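Local structure of prenylcyclase (Actinoplanes teichomyceticus, 6IJ1) at residues A[117-122]-A[162-167]; A[156-161]-A[178-183]; A[96-101]-A[109-114]. The protein is probably a prenyltransferase or terpenoid cyclase that acts on prenyl substrates, though its exact reaction remains unknown. All coordinates share one frame; numbering follows the deposited sequence.

Interaction 1 (A[117-122]-A[162-167]); sequences EFLARH and AAVAGL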
ATOM      1  N   GLU A 117     -19.100  -5.464  -3.592  1.00 19.34           N
ATOM      2  CA  GLU A 117     -20.154  -4.895  -2.780  1.00 19.75           C
ATOM      3  C   GLU A 117     -19.609  -4.389  -1.461  1.00 16.92           C
ATOM      4  O   GLU A 117     -20.027  -3.343  -0.978  1.00 19.28           O
ATOM      5  CB  GLU A 117     -21.247  -5.936  -2.537  1.00 21.44           C
ATOM      6  CG  GLU A 117     -21.992  -6.255  -3.862  1.00 26.87           C
ATOM      7  CD  GLU A 117     -22.872  -7.516  -3.733  1.00 46.10           C
ATOM      8  OE1 GLU A 117     -22.811  -8.188  -2.665  1.00 42.78           O
ATOM      9  OE2 GLU A 117     -23.623  -7.828  -4.697  1.00 41.80           O
ATOM     10  N   PHE A 118     -18.673  -5.125  -0.876  1.00 17.21           N
ATOM     11  CA  PHE A 118     -18.053  -4.644   0.361  1.00 16.66           C
ATOM     12  C   PHE A 118     -17.377  -3.301   0.138  1.00 16.06           C
ATOM     13  O   PHE A 118     -17.604  -2.358   0.903  1.00 16.58           O
ATOM     14  CB  PHE A 118     -17.088  -5.697   0.887  1.00 16.69           C
ATOM     15  CG  PHE A 118     -16.332  -5.318   2.111  1.00 17.30           C
ATOM     16  CD1 PHE A 118     -15.113  -4.650   2.000  1.00 20.57           C
ATOM     17  CD2 PHE A 118     -16.789  -5.738   3.358  1.00 20.82           C
ATOM     18  CE1 PHE A 118     -14.352  -4.352   3.146  1.00 19.47           C
ATOM     19  CE2 PHE A 118     -16.055  -5.415   4.545  1.00 21.58           C
ATOM     20  CZ  PHE A 118     -14.822  -4.740   4.414  1.00 19.11           C
ATOM     21  N   LEU A 119     -16.547  -3.197  -0.933  1.00 16.24           N
ATOM     22  CA  LEU A 119     -15.897  -1.922  -1.222  1.00 15.38           C
ATOM     23  C   LEU A 119     -16.908  -0.814  -1.433  1.00 15.85           C
ATOM     24  O   LEU A 119     -16.730   0.297  -0.940  1.00 17.39           O
ATOM     25  CB  LEU A 119     -14.960  -2.000  -2.434  1.00 15.25           C
ATOM     26  CG  LEU A 119     -13.727  -2.860  -2.181  1.00 15.84           C
ATOM     27  CD1 LEU A 119     -12.852  -2.945  -3.475  1.00 15.54           C
ATOM     28  CD2 LEU A 119     -12.887  -2.317  -0.973  1.00 16.51           C
ATOM     29  N   ALA A 120     -18.022  -1.095  -2.183  1.00 16.40           N
ATOM     30  CA  ALA A 120     -18.987  -0.018  -2.410  1.00 16.15           C
ATOM     31  C   ALA A 120     -19.561   0.543  -1.104  1.00 15.54           C
ATOM     32  O   ALA A 120     -19.881   1.743  -1.058  1.00 18.88           O
ATOM     33  CB  ALA A 120     -20.135  -0.553  -3.288  1.00 20.23           C
ATOM     34  N   ARG A 121     -19.712  -0.296  -0.057  1.00 16.12           N
ATOM     35  CA  ARG A 121     -20.194   0.208   1.224  1.00 19.52           C
ATOM     36  C   ARG A 121     -19.270   1.252   1.822  1.00 17.20           C
ATOM     37  O   ARG A 121     -19.739   2.060   2.653  1.00 19.71           O
ATOM     38  CB  ARG A 121     -20.371  -0.957   2.196  1.00 23.03           C
ATOM     39  CG  ARG A 121     -21.538  -1.827   1.784  1.00 24.44           C
ATOM     40  CD  ARG A 121     -21.655  -3.040   2.700  1.00 31.27           C
ATOM     41  NE  ARG A 121     -22.024  -2.586   4.032  1.00 48.58           N
ATOM     42  CZ  ARG A 121     -22.540  -3.370   4.970  1.00 59.62           C
ATOM     43  NH1 ARG A 121     -22.843  -2.864   6.158  1.00 60.01           N
ATOM     44  NH2 ARG A 121     -22.748  -4.658   4.717  1.00 61.08           N
ATOM     45  N   HIS A 122     -17.981   1.270   1.403  1.00 16.85           N
ATOM     46  CA  HIS A 122     -17.002   2.190   2.007  1.00 16.48           C
ATOM     47  C   HIS A 122     -16.860   3.468   1.219  1.00 16.72           C
ATOM     48  O   HIS A 122     -16.097   4.350   1.591  1.00 16.81           O
ATOM     49  CB  HIS A 122     -15.612   1.488   2.149  1.00 15.42           C
ATOM     50  CG  HIS A 122     -15.618   0.354   3.103  1.00 15.16           C
ATOM     51  ND1 HIS A 122     -16.299  -0.817   2.873  1.00 16.10           N
ATOM     52  CD2 HIS A 122     -15.056   0.243   4.332  1.00 17.73           C
ATOM     53  CE1 HIS A 122     -16.145  -1.620   3.923  1.00 20.39           C
ATOM     54  NE2 HIS A 122     -15.361  -1.005   4.814  1.00 18.46           N
ATOM     55  N   ALA A 162      -6.567   5.983  -3.004  1.00 13.36           N
ATOM     56  CA  ALA A 162      -5.553   5.908  -4.057  1.00 14.49           C
ATOM     57  C   ALA A 162      -5.317   4.484  -4.506  1.00 14.17           C
ATOM     58  O   ALA A 162      -5.121   4.249  -5.697  1.00 15.55           O
ATOM     59  CB  ALA A 162      -4.238   6.530  -3.531  1.00 14.39           C
ATOM     60  N   ALA A 163      -5.323   3.522  -3.585  1.00 13.45           N
ATOM     61  CA  ALA A 163      -5.126   2.116  -3.940  1.00 11.13           C
ATOM     62  C   ALA A 163      -6.335   1.562  -4.665  1.00 14.33           C
ATOM     63  O   ALA A 163      -6.187   0.992  -5.768  1.00 15.30           O
ATOM     64  CB  ALA A 163      -4.863   1.299  -2.655  1.00 14.31           C
ATOM     65  N   VAL A 164      -7.520   1.652  -4.047  1.00 14.26           N
ATOM     66  CA  VAL A 164      -8.650   0.925  -4.657  1.00 14.16           C
ATOM     67  C   VAL A 164      -9.129   1.540  -5.976  1.00 15.90           C
ATOM     68  O   VAL A 164      -9.749   0.827  -6.773  1.00 15.16           O
ATOM     69  CB  VAL A 164      -9.813   0.776  -3.685  1.00 16.00           C
ATOM     70  CG1 VAL A 164      -9.342   0.002  -2.395  1.00 16.32           C
ATOM     71  CG2 VAL A 164     -10.485   2.065  -3.350  1.00 18.84           C
ATOM     72  N   ALA A 165      -8.843   2.825  -6.217  1.00 13.36           N
ATOM     73  CA  ALA A 165      -9.223   3.464  -7.479  1.00 13.88           C
ATOM     74  C   ALA A 165      -8.575   2.779  -8.644  1.00 16.09           C
ATOM     75  O   ALA A 165      -9.036   2.961  -9.784  1.00 16.70           O
ATOM     76  CB  ALA A 165      -8.780   4.922  -7.485  1.00 15.79           C
ATOM     77  N   GLY A 166      -7.506   2.026  -8.427  1.00 14.39           N
ATOM     78  CA  GLY A 166      -6.860   1.304  -9.535  1.00 15.51           C
ATOM     79  C   GLY A 166      -7.548   0.028 -10.007  1.00 13.78           C
ATOM     80  O   GLY A 166      -7.075  -0.589 -10.972  1.00 16.73           O
ATOM     81  N   LEU A 167      -8.572  -0.410  -9.249  1.00 13.99           N
ATOM     82  CA  LEU A 167      -9.304  -1.636  -9.592  1.00 13.28           C
ATOM     83  C   LEU A 167     -10.263  -1.383 -10.757  1.00 14.66           C
ATOM     84  O   LEU A 167     -11.165  -0.548 -10.646  1.00 15.30           O
ATOM     85  CB  LEU A 167     -10.081  -2.107  -8.363  1.00 13.96           C
ATOM     86  CG  LEU A 167      -9.164  -2.562  -7.226  1.00 13.31           C
ATOM     87  CD1 LEU A 167      -9.935  -2.662  -5.969  1.00 15.09           C
ATOM     88  CD2 LEU A 167      -8.510  -3.894  -7.517  1.00 14.45           C
TER
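Val164 of helix 158-164 and Leu167, in the turn that follows, face Leu119 of helix 112-121, and the whole contact is made of branched aliphatic methyls. Val164 comes first: its CG1 lies 4.5 Å from Leu119 CD2, a loose approach. From Val164 the backbone folds into a type I beta turn ending at Leu167, closed by the bond from Leu167 N to Val164 O (3.0 Å), and this turn keeps Val164 and Leu167 on the same leucine. The contact joins helices 112-121 and 158-164, and Leu119 also rests on Leu98 of helix 91-104; such packing is consistent with the alpha-helical barrels of prenyltransferases and terpenoid cyclases. Leu167 makes the tighter touch, its CD1 3.8 Å from Leu119 CD1, and the two side chains cross at about a right angle. The two methyls of Leu119 divide between the partners, CD2 for the valine and CD1 for the leucine. Three residues on from Leu119, His122 ND1 donates to Phe118 O at 2.8 Å; the oxygen lies close to the imidazole plane, but the donor stands above the carbonyl plane, 37° out of it. His122 CE1 rests over one face of the Phe118 ring, offset toward its rim.

Interaction 2 (A[156-161]-A[178-183]); sequences GHVCVT and NGLLRA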
ATOM      1  N   GLY A 156     -13.250   9.247   5.025  1.00 17.29           N
ATOM      2  CA  GLY A 156     -12.566   8.994   3.757  1.00 16.61           C
ATOM      3  C   GLY A 156     -11.061   9.082   3.947  1.00 16.12           C
ATOM      4  O   GLY A 156     -10.545  10.030   4.532  1.00 17.85           O
ATOM      5  N   HIS A 157     -10.348   8.124   3.347  1.00 14.15           N
ATOM      6  CA  HIS A 157      -8.887   8.043   3.524  1.00 13.26           C
ATOM      7  C   HIS A 157      -8.257   8.088   2.139  1.00 13.62           C
ATOM      8  O   HIS A 157      -8.507   7.202   1.300  1.00 14.56           O
ATOM      9  CB  HIS A 157      -8.549   6.758   4.213  1.00 13.06           C
ATOM     10  CG  HIS A 157      -9.087   6.726   5.618  1.00 12.45           C
ATOM     11  ND1 HIS A 157      -9.498   5.579   6.237  1.00 14.78           N
ATOM     12  CD2 HIS A 157      -9.204   7.720   6.533  1.00 14.94           C
ATOM     13  CE1 HIS A 157      -9.929   5.867   7.468  1.00 15.99           C
ATOM     14  NE2 HIS A 157      -9.776   7.166   7.670  1.00 14.66           N
ATOM     15  N   VAL A 158      -7.390   9.086   1.923  1.00 12.99           N
ATOM     16  CA  VAL A 158      -6.870   9.285   0.573  1.00 12.90           C
ATOM     17  C   VAL A 158      -5.928   8.143   0.164  1.00 13.98           C
ATOM     18  O   VAL A 158      -5.879   7.770  -1.015  1.00 14.55           O
ATOM     19  CB  VAL A 158      -6.185  10.660   0.467  1.00 14.71           C
ATOM     20  CG1 VAL A 158      -5.520  10.840  -0.891  1.00 16.11           C
ATOM     21  CG2 VAL A 158      -7.193  11.775   0.663  1.00 15.80           C
ATOM     22  N   CYS A 159      -5.157   7.565   1.104  1.00 14.31           N
ATOM     23  CA  CYS A 159      -4.269   6.445   0.738  1.00 14.30           C
ATOM     24  C   CYS A 159      -5.031   5.190   0.318  1.00 14.20           C
ATOM     25  O   CYS A 159      -4.641   4.519  -0.637  1.00 15.25           O
ATOM     26  CB  CYS A 159      -3.336   6.131   1.952  1.00 14.06           C
ATOM     27  SG  CYS A 159      -4.240   6.034   3.569  1.00 13.99           S
ATOM     28  N   VAL A 160      -6.130   4.887   1.017  1.00 14.31           N
ATOM     29  CA  VAL A 160      -6.956   3.738   0.637  1.00 12.23           C
ATOM     30  C   VAL A 160      -7.650   4.037  -0.672  1.00 13.63           C
ATOM     31  O   VAL A 160      -7.722   3.175  -1.559  1.00 14.36           O
ATOM     32  CB  VAL A 160      -7.954   3.467   1.770  1.00 12.52           C
ATOM     33  CG1 VAL A 160      -8.918   2.354   1.358  1.00 15.43           C
ATOM     34  CG2 VAL A 160      -7.162   3.103   3.079  1.00 13.81           C
ATOM     35  N   THR A 161      -8.152   5.270  -0.817  1.00 13.78           N
ATOM     36  CA  THR A 161      -8.795   5.649  -2.086  1.00 13.79           C
ATOM     37  C   THR A 161      -7.805   5.526  -3.222  1.00 14.59           C
ATOM     38  O   THR A 161      -8.141   5.008  -4.305  1.00 14.52           O
ATOM     39  CB  THR A 161      -9.296   7.070  -1.994  1.00 13.66           C
ATOM     40  OG1 THR A 161     -10.133   7.218  -0.852  1.00 14.61           O
ATOM     41  CG2 THR A 161     -10.084   7.486  -3.256  1.00 14.85           C
ATOM     42  N   ASN A 178     -12.994  10.847  -9.269  1.00 17.69           N
ATOM     43  CA  ASN A 178     -13.177  12.288  -9.110  1.00 21.90           C
ATOM     44  C   ASN A 178     -12.813  12.742  -7.712  1.00 17.18           C
ATOM     45  O   ASN A 178     -12.168  13.785  -7.554  1.00 19.40           O
ATOM     46  CB  ASN A 178     -14.622  12.710  -9.451  1.00 19.41           C
ATOM     47  CG  ASN A 178     -14.841  12.693 -10.944  1.00 29.13           C
ATOM     48  OD1 ASN A 178     -13.872  12.795 -11.695  1.00 34.11           O
ATOM     49  ND2 ASN A 178     -16.082  12.553 -11.378  1.00 34.88           N
ATOM     50  N   GLY A 179     -13.164  11.934  -6.701  1.00 17.52           N
ATOM     51  CA  GLY A 179     -12.848  12.288  -5.332  1.00 18.04           C
ATOM     52  C   GLY A 179     -11.347  12.238  -5.107  1.00 17.87           C
ATOM     53  O   GLY A 179     -10.783  13.128  -4.452  1.00 18.30           O
ATOM     54  N   LEU A 180     -10.694  11.243  -5.690  1.00 16.53           N
ATOM     55  CA  LEU A 180      -9.232  11.153  -5.568  1.00 15.37           C
ATOM     56  C   LEU A 180      -8.561  12.357  -6.209  1.00 17.15           C
ATOM     57  O   LEU A 180      -7.689  13.004  -5.595  1.00 16.37           O
ATOM     58  CB  LEU A 180      -8.750   9.861  -6.199  1.00 16.27           C
ATOM     59  CG  LEU A 180      -7.245   9.599  -6.181  1.00 14.96           C
ATOM     60  CD1 LEU A 180      -6.717   9.551  -4.671  1.00 15.74           C
ATOM     61  CD2 LEU A 180      -6.898   8.300  -6.861  1.00 15.59           C
ATOM     62  N   LEU A 181      -9.002  12.737  -7.422  1.00 16.40           N
ATOM     63  CA  LEU A 181      -8.412  13.897  -8.087  1.00 16.40           C
ATOM     64  C   LEU A 181      -8.601  15.167  -7.270  1.00 15.73           C
ATOM     65  O   LEU A 181      -7.666  15.971  -7.174  1.00 18.22           O
ATOM     66  CB  LEU A 181      -9.048  14.083  -9.472  1.00 15.85           C
ATOM     67  CG  LEU A 181      -8.641  12.979 -10.447  1.00 17.30           C
ATOM     68  CD1 LEU A 181      -9.501  13.153 -11.732  1.00 21.26           C
ATOM     69  CD2 LEU A 181      -7.158  13.047 -10.873  1.00 18.93           C
ATOM     70  N   ARG A 182      -9.781  15.341  -6.622  1.00 15.94           N
ATOM     71  CA  ARG A 182      -9.998  16.544  -5.833  1.00 18.93           C
ATOM     72  C   ARG A 182      -9.112  16.582  -4.580  1.00 17.31           C
ATOM     73  O   ARG A 182      -8.842  17.670  -4.036  1.00 21.56           O
ATOM     74  CB  ARG A 182     -11.468  16.650  -5.402  1.00 24.27           C
ATOM     75  CG  ARG A 182     -12.363  17.192  -6.536  1.00 30.07           C
ATOM     76  CD  ARG A 182     -13.779  17.512  -5.998  1.00 37.81           C
ATOM     77  NE  ARG A 182     -14.452  16.301  -5.551  1.00 39.64           N
ATOM     78  CZ  ARG A 182     -15.171  15.509  -6.348  1.00 33.48           C
ATOM     79  NH1 ARG A 182     -15.339  15.817  -7.629  1.00 37.87           N
ATOM     80  NH2 ARG A 182     -15.736  14.418  -5.853  1.00 37.14           N
ATOM     81  N   ALA A 183      -8.600  15.428  -4.131  1.00 16.88           N
ATOM     82  CA  ALA A 183      -7.753  15.406  -2.945  1.00 16.00           C
ATOM     83  C   ALA A 183      -6.274  15.707  -3.238  1.00 15.34           C
ATOM     84  O   ALA A 183      -5.462  15.789  -2.290  1.00 17.03           O
ATOM     85  CB  ALA A 183      -7.902  14.042  -2.276  1.00 16.35           C
TER
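Apolar packing between the consecutive helices 158-164 and 173-182 joins the first turn of the former to residues 180-183, toward the C-terminal part of the latter. Val158 splits its branches: CG2 meets Ala183 CB at 3.8 Å, and CG1 lies 4.2 Å from Leu180 CD1. With chi1 at 175°, CG1 is anti to the backbone N and CG2 anti to the carbonyl carbon, which spreads the two methyls over two partners. Ala183 offers a single methyl, small enough to let its backbone approach Val158. One turn on, Thr161 presents its methyl to the leucine, CG2 standing 4.0 Å from Leu180 CB as the side chains run past each other in opposite directions. Threonine serves two purposes here: while CG2 packs, OG1 turns back to His157 O at 2.7 Å. That oxygen also accepts from Thr161 N, so two donors of one residue hold the carbonyl of the N-cap residue, the hydroxyl approaching from above the carbonyl plane. Thr161 OG1 is bonded to Val129 N as well, so the buried hydroxyl is well satisfied. Around the pair, Leu180 and Cys159 rest on helix 198-209, through Leu209 and Leu200, and loop residue Trp190 touches Val158 while its NE1 donates to Leu180 O.

Interaction 3 (A[96-101]-A[109-114]); sequences WVLRLA and EPWARP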
ATOM      1  N   TRP A  96      -6.427  -5.011  -1.762  1.00 12.97           N
ATOM      2  CA  TRP A  96      -5.227  -5.727  -2.181  1.00 12.57           C
ATOM      3  C   TRP A  96      -5.535  -7.144  -2.688  1.00 13.55           C
ATOM      4  O   TRP A  96      -4.857  -7.611  -3.597  1.00 14.09           O
ATOM      5  CB  TRP A  96      -4.139  -5.822  -1.070  1.00 14.37           C
ATOM      6  CG  TRP A  96      -3.598  -4.468  -0.724  1.00 14.16           C
ATOM      7  CD1 TRP A  96      -3.858  -3.725   0.402  1.00 14.45           C
ATOM      8  CD2 TRP A  96      -2.740  -3.686  -1.539  1.00 11.89           C
ATOM      9  NE1 TRP A  96      -3.228  -2.494   0.312  1.00 13.54           N
ATOM     10  CE2 TRP A  96      -2.557  -2.431  -0.882  1.00 12.47           C
ATOM     11  CE3 TRP A  96      -2.139  -3.910  -2.784  1.00 13.67           C
ATOM     12  CZ2 TRP A  96      -1.782  -1.416  -1.422  1.00 13.50           C
ATOM     13  CZ3 TRP A  96      -1.355  -2.892  -3.349  1.00 13.41           C
ATOM     14  CH2 TRP A  96      -1.205  -1.645  -2.653  1.00 13.63           C
ATOM     15  N   VAL A  97      -6.511  -7.851  -2.064  1.00 13.41           N
ATOM     16  CA  VAL A  97      -6.882  -9.173  -2.562  1.00 13.89           C
ATOM     17  C   VAL A  97      -7.482  -9.057  -3.950  1.00 14.29           C
ATOM     18  O   VAL A  97      -7.133  -9.843  -4.846  1.00 15.70           O
ATOM     19  CB  VAL A  97      -7.844  -9.854  -1.579  1.00 13.96           C
ATOM     20  CG1 VAL A  97      -8.224 -11.240  -2.177  1.00 15.73           C
ATOM     21  CG2 VAL A  97      -7.141 -10.001  -0.214  1.00 14.30           C
ATOM     22  N   LEU A  98      -8.420  -8.126  -4.134  1.00 13.66           N
ATOM     23  CA  LEU A  98      -9.024  -7.980  -5.482  1.00 14.64           C
ATOM     24  C   LEU A  98      -7.997  -7.510  -6.510  1.00 15.13           C
ATOM     25  O   LEU A  98      -8.042  -7.940  -7.678  1.00 15.12           O
ATOM     26  CB  LEU A  98     -10.198  -7.015  -5.442  1.00 13.71           C
ATOM     27  CG  LEU A  98     -11.377  -7.560  -4.581  1.00 15.87           C
ATOM     28  CD1 LEU A  98     -12.332  -6.498  -4.179  1.00 16.51           C
ATOM     29  CD2 LEU A  98     -12.116  -8.631  -5.473  1.00 19.97           C
ATOM     30  N   ARG A  99      -7.010  -6.705  -6.102  1.00 13.85           N
ATOM     31  CA  ARG A  99      -5.936  -6.361  -7.035  1.00 13.91           C
ATOM     32  C   ARG A  99      -5.139  -7.577  -7.474  1.00 14.37           C
ATOM     33  O   ARG A  99      -4.789  -7.692  -8.653  1.00 15.16           O
ATOM     34  CB  ARG A  99      -5.006  -5.333  -6.379  1.00 13.71           C
ATOM     35  CG  ARG A  99      -3.762  -5.014  -7.217  1.00 16.42           C
ATOM     36  CD  ARG A  99      -3.014  -3.845  -6.601  1.00 15.91           C
ATOM     37  NE  ARG A  99      -1.614  -3.829  -7.074  1.00 17.92           N
ATOM     38  CZ  ARG A  99      -1.198  -3.126  -8.114  1.00 23.74           C
ATOM     39  NH1 ARG A  99      -2.064  -2.389  -8.825  1.00 23.79           N
ATOM     40  NH2 ARG A  99       0.090  -3.187  -8.429  1.00 23.50           N
ATOM     41  N   LEU A 100      -4.817  -8.487  -6.549  1.00 14.04           N
ATOM     42  CA  LEU A 100      -4.130  -9.715  -6.914  1.00 14.15           C
ATOM     43  C   LEU A 100      -4.964 -10.499  -7.930  1.00 14.34           C
ATOM     44  O   LEU A 100      -4.405 -10.998  -8.926  1.00 15.22           O
ATOM     45  CB  LEU A 100      -3.863 -10.548  -5.656  1.00 15.60           C
ATOM     46  CG  LEU A 100      -3.124 -11.864  -5.910  1.00 15.23           C
ATOM     47  CD1 LEU A 100      -1.746 -11.711  -6.553  1.00 16.04           C
ATOM     48  CD2 LEU A 100      -3.045 -12.550  -4.542  1.00 16.64           C
ATOM     49  N   ALA A 101      -6.281 -10.563  -7.681  1.00 14.00           N
ATOM     50  CA  ALA A 101      -7.157 -11.228  -8.649  1.00 15.41           C
ATOM     51  C   ALA A 101      -7.113 -10.565 -10.010  1.00 16.14           C
ATOM     52  O   ALA A 101      -7.054 -11.268 -11.031  1.00 16.63           O
ATOM     53  CB  ALA A 101      -8.579 -11.252  -8.094  1.00 16.29           C
ATOM     54  N   GLU A 109     -14.244 -14.161 -11.252  1.00 16.14           N
ATOM     55  CA  GLU A 109     -14.888 -15.270 -10.519  1.00 17.79           C
ATOM     56  C   GLU A 109     -15.950 -14.752  -9.549  1.00 17.46           C
ATOM     57  O   GLU A 109     -15.872 -13.615  -9.058  1.00 15.64           O
ATOM     58  CB  GLU A 109     -13.823 -16.019  -9.743  1.00 16.11           C
ATOM     59  CG  GLU A 109     -12.883 -16.712 -10.683  1.00 16.28           C
ATOM     60  CD  GLU A 109     -11.637 -17.386 -10.118  1.00 21.43           C
ATOM     61  OE1 GLU A 109     -11.567 -17.593  -8.875  1.00 25.16           O
ATOM     62  OE2 GLU A 109     -10.725 -17.677 -10.925  1.00 22.57           O
ATOM     63  N   PRO A 110     -17.004 -15.539  -9.233  1.00 15.36           N
ATOM     64  CA  PRO A 110     -18.125 -14.950  -8.494  1.00 15.78           C
ATOM     65  C   PRO A 110     -17.813 -14.501  -7.071  1.00 14.36           C
ATOM     66  O   PRO A 110     -18.524 -13.620  -6.606  1.00 18.50           O
ATOM     67  CB  PRO A 110     -19.179 -16.102  -8.456  1.00 17.02           C
ATOM     68  CG  PRO A 110     -18.920 -16.816  -9.741  1.00 18.33           C
ATOM     69  CD  PRO A 110     -17.414 -16.795  -9.933  1.00 21.41           C
ATOM     70  N   TRP A 111     -16.774 -15.049  -6.423  1.00 17.33           N
ATOM     71  CA  TRP A 111     -16.439 -14.538  -5.090  1.00 17.68           C
ATOM     72  C   TRP A 111     -16.007 -13.075  -5.146  1.00 20.65           C
ATOM     73  O   TRP A 111     -16.079 -12.386  -4.126  1.00 18.94           O
ATOM     74  CB  TRP A 111     -15.346 -15.395  -4.451  1.00 18.63           C
ATOM     75  CG  TRP A 111     -14.071 -15.472  -5.262  1.00 17.78           C
ATOM     76  CD1 TRP A 111     -13.672 -16.465  -6.129  1.00 19.89           C
ATOM     77  CD2 TRP A 111     -13.020 -14.477  -5.264  1.00 22.28           C
ATOM     78  NE1 TRP A 111     -12.423 -16.125  -6.683  1.00 23.02           N
ATOM     79  CE2 TRP A 111     -12.012 -14.921  -6.148  1.00 20.79           C
ATOM     80  CE3 TRP A 111     -12.844 -13.255  -4.564  1.00 21.31           C
ATOM     81  CZ2 TRP A 111     -10.808 -14.128  -6.388  1.00 20.55           C
ATOM     82  CZ3 TRP A 111     -11.674 -12.490  -4.782  1.00 24.27           C
ATOM     83  CH2 TRP A 111     -10.694 -12.940  -5.698  1.00 26.44           C
ATOM     84  N   ALA A 112     -15.602 -12.573  -6.323  1.00 16.76           N
ATOM     85  CA  ALA A 112     -15.261 -11.137  -6.333  1.00 16.79           C
ATOM     86  C   ALA A 112     -16.478 -10.244  -6.120  1.00 18.09           C
ATOM     87  O   ALA A 112     -16.362  -9.144  -5.575  1.00 17.44           O
ATOM     88  CB  ALA A 112     -14.564 -10.785  -7.648  1.00 15.98           C
ATOM     89  N   ARG A 113     -17.696 -10.673  -6.506  1.00 16.19           N
ATOM     90  CA  ARG A 113     -18.839  -9.772  -6.373  1.00 16.87           C
ATOM     91  C   ARG A 113     -19.090  -9.305  -4.934  1.00 16.43           C
ATOM     92  O   ARG A 113     -19.295  -8.095  -4.729  1.00 19.91           O
ATOM     93  CB  ARG A 113     -20.087 -10.460  -6.977  1.00 26.43           C
ATOM     94  CG  ARG A 113     -21.307  -9.603  -6.900  1.00 30.61           C
ATOM     95  CD  ARG A 113     -22.574 -10.475  -6.948  1.00 44.74           C
ATOM     96  NE  ARG A 113     -23.097 -10.433  -8.304  1.00 55.26           N
ATOM     97  CZ  ARG A 113     -24.199 -11.056  -8.741  1.00 66.37           C
ATOM     98  NH1 ARG A 113     -24.941 -11.799  -7.930  1.00 60.08           N
ATOM     99  NH2 ARG A 113     -24.557 -10.930 -10.020  1.00 55.53           N
ATOM    100  N   PRO A 114     -19.152 -10.189  -3.923  1.00 19.05           N
ATOM    101  CA  PRO A 114     -19.313  -9.685  -2.544  1.00 18.63           C
ATOM    102  C   PRO A 114     -18.139  -8.815  -2.116  1.00 18.44           C
ATOM    103  O   PRO A 114     -18.318  -7.926  -1.273  1.00 18.80           O
ATOM    104  CB  PRO A 114     -19.366 -10.962  -1.684  1.00 21.66           C
ATOM    105  CG  PRO A 114     -19.453 -12.075  -2.568  1.00 23.84           C
ATOM    106  CD  PRO A 114     -19.134 -11.663  -3.980  1.00 20.40           C
TER
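Ala101 and Leu98, one turn apart on helix 91-104, meet the six-membered ring of Trp111, in the turn leading to helix 112-121. Ala101 CB is 3.6 Å from Trp111 CH2, and Leu98 CD2 is 3.9 Å from Trp111 CZ3, both approaching the indole obliquely. The same leucine methyl also touches Ala112 CB at 3.9 Å, so one branch serves two neighbours. Met68 of helix 58-71 and Val72 also touch the indole. Small alanines at both positions let the helix and the turn come close, while leucine supplies the longer reach. Trp111 attains this place with CG between its backbone N and carbonyl carbon (chi1 58°), which swings the benzo end toward helix 91-104. Its pyrrole end is held by Glu109: NE1 donates to OE1 at 2.8 Å with an angle of 159°, in the indole plane, meeting OE1 on its anti side, 27° out of the carboxylate plane. A type I turn from Glu109 to Ala112, with Ala112 N bonded to Glu109 O, brings the two residues close enough for this bond, and Glu109 OE2 forms a salt bridge with Arg106. The amphipathic indole thus divides its chemistry: benzo carbons near aliphatic methyls, N-H to a carboxylate whose charge is probably balanced in part by arginine.

In the fold
Helix 112-121 is shared by interactions 1 and 3, and helix 158-164 by interactions 1 and 2, so interaction 1 lies between the others in one run of packing. Its centre is 11 Å from that of each, whereas those of interactions 2 and 3 are 21 Å apart, with nearest atoms about 7 Å from one another. Leu119 CD1 of interaction 1 touches Leu98 CD1 of interaction 3 at 3.7 Å, and Ala165 CB meets Leu180 CD2 of interaction 2 at 3.9 Å. Along the chain interaction 3 closes first, while the segments of 1 and 2 alternate. A bound imidazole, probably from the crystallisation liquor, lies about 4 Å from the Val158 side chain.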